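Local coordinates for protein D-glycero-D-manno-heptose 1-phosphate kinase (Bacteroides thetaiotaomicron, PDB 3K85) that probably phosphorylates a sugar substrate with ATP, as a GHMP-family kinase thought to act on D-glycero-D-manno-heptose 1-phosphate, at residues M172-L175 against L179-V182; G17-S22 against G30-A35. All blocks are in the same frame, centred on the assembly; numbering follows the deposited sequence.

Contact 1 of 2, residues M172-L175 against L179-V182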
loop_
_atom_site.group_PDB
_atom_site.type_symbol
_atom_site.label_atom_id
_atom_site.label_comp_id
_atom_site.label_asym_id
_atom_site.label_seq_id
_atom_site.Cartn_x
_atom_site.Cartn_y
_atom_site.Cartn_z
HETATM N N MSE A 172 -3.211 2.086 -9.845
HETATM C CA MSE A 172 -3.993 3.282 -10.112
HETATM C C MSE A 172 -5.289 3.009 -10.843
HETATM O O MSE A 172 -5.347 2.197 -11.773
HETATM C CB MSE A 172 -3.156 4.268 -10.926
HETATM C CG MSE A 172 -1.702 4.322 -10.487
HETATM SE SE MSE A 172 -0.634 5.648 -11.403
HETATM C CE MSE A 172 0.396 6.294 -9.869
ATOM N N GLU A 173 -6.334 3.700 -10.408
ATOM C CA GLU A 173 -7.643 3.565 -11.018
ATOM C C GLU A 173 -7.935 4.876 -11.721
ATOM O O GLU A 173 -8.084 5.910 -11.080
ATOM C CB GLU A 173 -8.695 3.275 -9.943
ATOM C CG GLU A 173 -8.610 1.860 -9.390
ATOM C CD GLU A 173 -9.498 1.633 -8.172
ATOM O OE1 GLU A 173 -9.083 1.992 -7.048
ATOM O OE2 GLU A 173 -10.620 1.096 -8.338
ATOM N N PHE A 174 -7.958 4.829 -13.047
ATOM C CA PHE A 174 -8.247 6.001 -13.858
ATOM C C PHE A 174 -9.690 5.794 -14.269
ATOM O O PHE A 174 -9.997 5.232 -15.328
ATOM C CB PHE A 174 -7.314 6.042 -15.063
ATOM C CG PHE A 174 -5.874 6.264 -14.689
ATOM C CD1 PHE A 174 -5.430 7.528 -14.309
ATOM C CD2 PHE A 174 -4.977 5.199 -14.657
ATOM C CE1 PHE A 174 -4.117 7.734 -13.900
ATOM C CE2 PHE A 174 -3.656 5.392 -14.246
ATOM C CZ PHE A 174 -3.226 6.662 -13.867
ATOM N N LEU A 175 -10.565 6.236 -13.378
ATOM C CA LEU A 175 -11.998 6.099 -13.527
ATOM C C LEU A 175 -12.614 6.937 -14.635
ATOM O O LEU A 175 -11.987 7.851 -15.176
ATOM C CB LEU A 175 -12.657 6.428 -12.187
ATOM C CG LEU A 175 -12.060 5.596 -11.043
ATOM C CD1 LEU A 175 -12.484 6.152 -9.695
ATOM C CD2 LEU A 175 -12.485 4.146 -11.203
ATOM N N LEU A 179 -11.568 10.639 -12.993
ATOM C CA LEU A 179 -11.323 10.688 -11.558
ATOM C C LEU A 179 -10.137 9.733 -11.416
ATOM O O LEU A 179 -10.002 8.796 -12.203
ATOM C CB LEU A 179 -12.529 10.157 -10.770
ATOM C CG LEU A 179 -12.273 9.781 -9.295
ATOM C CD1 LEU A 179 -11.797 10.995 -8.486
ATOM C CD2 LEU A 179 -13.553 9.211 -8.696
ATOM N N VAL A 180 -9.271 9.963 -10.440
ATOM C CA VAL A 180 -8.123 9.078 -10.275
ATOM C C VAL A 180 -7.886 8.671 -8.837
ATOM O O VAL A 180 -7.926 9.504 -7.938
ATOM C CB VAL A 180 -6.830 9.723 -10.808
ATOM C CG1 VAL A 180 -6.580 11.032 -10.104
ATOM C CG2 VAL A 180 -5.659 8.778 -10.602
ATOM N N ILE A 181 -7.637 7.383 -8.628
ATOM C CA ILE A 181 -7.369 6.862 -7.298
ATOM C C ILE A 181 -6.047 6.121 -7.315
ATOM O O ILE A 181 -5.836 5.229 -8.132
ATOM C CB ILE A 181 -8.458 5.866 -6.825
ATOM C CG1 ILE A 181 -9.851 6.469 -7.028
ATOM C CG2 ILE A 181 -8.245 5.524 -5.362
ATOM C CD1 ILE A 181 -10.008 7.863 -6.444
ATOM N N VAL A 182 -5.149 6.497 -6.421
ATOM C CA VAL A 182 -3.862 5.822 -6.333
ATOM C C VAL A 182 -3.827 4.962 -5.068
ATOM O O VAL A 182 -3.935 5.477 -3.956
ATOM C CB VAL A 182 -2.698 6.832 -6.288
ATOM C CG1 VAL A 182 -1.369 6.099 -6.181
ATOM C CG2 VAL A 182 -2.731 7.703 -7.526
#
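E173 and I181 face each other as a hydrogen-bonded antiparallel pair. E173 N donates to I181 O at 2.8 Å, nearly straight (170°) and in the carbonyl plane, and I181 N returns a bond to E173 O at 2.9 Å. On the face of the sheet they share, the two side chains pass at an angle: the glutamate carboxylate reaches over the isoleucine, OE1 coming 3.9 Å from I181 CB. That carboxylate oxygen takes its hydrogen bond from N183 ND2, farther along the returning strand, and has a long, weak ion pair with K243 of the second subunit. Beside them L175 and L179 run next to each other on the same face. Their methyl groups press tightly, L175 CD1 to L179 CD2 at 3.4 Å, while the same CD1 also rests 3.8 Å from I181 CG1, so one leucine branch bridges two residues of the opposite strand.

The other face carries M172, V182, F174 and V180. The V180 methyl CG2, anti to the backbone N, approaches the F174 ring obliquely, 3.8 Å from its CE1. M172, modelled as selenomethionine, runs alongside V182, and a bend at chi3 (139°) carries its terminal CE to 4.1 Å from V182 CG1. Y162 of helix 159-166 packs against M172, V180 and V182, covering much of this face, whereas I181, on the reverse, meets L244 of the second subunit. Segments 172-175 and 179-182 run at 171° to each other, as in a beta hairpin, here part of the mixed sheet of this GHMP-family kinase.

Contact 2 of 2, residues G17-S22 against G30-A35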
loop_
_atom_site.group_PDB
_atom_site.type_symbol
_atom_site.label_atom_id
_atom_site.label_comp_id
_atom_site.label_asym_id
_atom_site.label_seq_id
_atom_site.Cartn_x
_atom_site.Cartn_y
_atom_site.Cartn_z
ATOM N N GLY A 17 -0.863 -0.990 -19.147
ATOM C CA GLY A 17 -0.414 0.109 -19.979
ATOM C C GLY A 17 -1.343 0.394 -21.142
ATOM O O GLY A 17 -1.573 -0.467 -21.991
ATOM N N GLY A 18 -1.890 1.599 -21.180
ATOM C CA GLY A 18 -2.778 1.963 -22.267
ATOM C C GLY A 18 -4.181 2.258 -21.794
ATOM O O GLY A 18 -4.852 3.133 -22.347
ATOM N N SER A 19 -4.621 1.540 -20.764
ATOM C CA SER A 19 -5.959 1.715 -20.225
ATOM C C SER A 19 -6.105 3.079 -19.580
ATOM O O SER A 19 -7.211 3.497 -19.244
ATOM C CB SER A 19 -6.275 0.621 -19.197
ATOM O OG SER A 19 -5.510 0.777 -18.011
ATOM N N ASP A 20 -4.984 3.773 -19.415
ATOM C CA ASP A 20 -4.983 5.092 -18.796
ATOM C C ASP A 20 -5.194 6.229 -19.778
ATOM O O ASP A 20 -5.416 7.368 -19.377
ATOM C CB ASP A 20 -3.662 5.317 -18.063
ATOM C CG ASP A 20 -2.454 5.152 -18.969
ATOM O OD1 ASP A 20 -2.348 4.095 -19.633
ATOM O OD2 ASP A 20 -1.606 6.077 -19.011
ATOM N N VAL A 21 -5.124 5.915 -21.064
ATOM C CA VAL A 21 -5.275 6.910 -22.115
ATOM C C VAL A 21 -6.720 7.236 -22.453
ATOM O O VAL A 21 -7.563 6.343 -22.546
ATOM C CB VAL A 21 -4.591 6.430 -23.406
ATOM C CG1 VAL A 21 -4.786 7.452 -24.511
ATOM C CG2 VAL A 21 -3.107 6.173 -23.144
ATOM N N SER A 22 -7.008 8.519 -22.635
ATOM C CA SER A 22 -8.353 8.946 -23.010
ATOM C C SER A 22 -8.490 8.745 -24.523
ATOM O O SER A 22 -7.503 8.811 -25.256
ATOM C CB SER A 22 -8.583 10.427 -22.670
ATOM O OG SER A 22 -8.566 10.659 -21.271
ATOM N N GLY A 30 -9.789 3.018 -16.489
ATOM C CA GLY A 30 -8.473 2.408 -16.607
ATOM C C GLY A 30 -7.928 1.759 -15.342
ATOM O O GLY A 30 -8.359 2.061 -14.226
ATOM N N LEU A 31 -6.972 0.853 -15.530
ATOM C CA LEU A 31 -6.341 0.161 -14.416
ATOM C C LEU A 31 -4.857 0.012 -14.706
ATOM O O LEU A 31 -4.465 -0.495 -15.761
ATOM C CB LEU A 31 -6.993 -1.212 -14.191
ATOM C CG LEU A 31 -8.382 -1.154 -13.554
ATOM C CD1 LEU A 31 -8.942 -2.556 -13.402
ATOM C CD2 LEU A 31 -8.299 -0.467 -12.203
ATOM N N ILE A 32 -4.034 0.465 -13.767
ATOM C CA ILE A 32 -2.598 0.405 -13.940
ATOM C C ILE A 32 -1.768 -0.038 -12.745
ATOM O O ILE A 32 -1.994 0.381 -11.606
ATOM C CB ILE A 32 -2.070 1.769 -14.408
ATOM C CG1 ILE A 32 -2.280 1.887 -15.919
ATOM C CG2 ILE A 32 -0.597 1.939 -14.023
ATOM C CD1 ILE A 32 -1.711 3.123 -16.524
ATOM N N LEU A 33 -0.789 -0.890 -13.021
ATOM C CA LEU A 33 0.133 -1.349 -11.995
ATOM C C LEU A 33 1.519 -0.970 -12.476
ATOM O O LEU A 33 2.015 -1.526 -13.451
ATOM C CB LEU A 33 0.065 -2.865 -11.808
ATOM C CG LEU A 33 0.957 -3.347 -10.657
ATOM C CD1 LEU A 33 0.414 -2.803 -9.349
ATOM C CD2 LEU A 33 0.992 -4.861 -10.610
ATOM N N ASN A 34 2.134 -0.003 -11.809
ATOM C CA ASN A 34 3.480 0.421 -12.176
ATOM C C ASN A 34 4.332 0.642 -10.925
ATOM O O ASN A 34 3.830 0.665 -9.794
ATOM C CB ASN A 34 3.447 1.697 -13.034
ATOM C CG ASN A 34 2.741 2.850 -12.349
ATOM O OD1 ASN A 34 2.703 2.933 -11.122
ATOM N ND2 ASN A 34 2.184 3.761 -13.150
ATOM N N ALA A 35 5.624 0.824 -11.136
ATOM C CA ALA A 35 6.539 0.989 -10.015
ATOM C C ALA A 35 7.723 1.839 -10.410
ATOM O O ALA A 35 8.313 1.622 -11.464
ATOM C CB ALA A 35 7.018 -0.382 -9.554
#
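S19 O lies 3.1 Å from G30 CA in a CA-H...O contact, where a type I beta turn from G18 to V21 meets the beginning of strand 30-37 in the mixed sheet. A side chain on G30 would run into that carbonyl oxygen, so the close approach depends on glycine. The S19 side chain points toward the strand, and its OG stands 2.8 Å from L31 O and is also hydrogen-bonded to G16 O. Next to it, the I32 methyl CD1 presses against D20, reaching both D20 CB and the carboxyl carbon CG at 3.3 Å. With chi1 at 56°, D20 CG sits between its own backbone N and carbonyl carbon, which folds the carboxylate back over the turn.

Farther out, F174 of the neighbouring strand packs on both D20 and I32, and K158 bonds to D20 O and S22 OG. D20 OD2 accepts a bond from Q159 N, tying the turn to the start of helix 159-166. Replacing D20 with an alanine would probably leave the G18 and Q159 amides without their carboxylate acceptor and open a gap beside I32 CD1. Inside the turn, V21 N closes onto G18 O, and G18 N donates to D20 OD1 at 3.0 Å, the nitrogen lying nearly in line with the carboxylate C-O bond.

In the fold
From the N terminus, strand 4-15 runs into the loop holding 17-22. Contact 2 closes the short excursion through helix 24-27 by setting that loop against strand 30-37. Well over a hundred residues later, contact 1 closes the hairpin of strands 169-175 and 179-185. The two loops follow in series, neither nesting nor crossing, yet their centres lie only about 9 Å apart. Strands 30-37 and 169-175 are antiparallel neighbours in one mixed sheet, and probable backbone hydrogen bonds join them, F174 O to G30 N and M172 N to I32 O. Together the contacts connect the early loop, through two neighbouring strands, to the hairpin facing the second subunit.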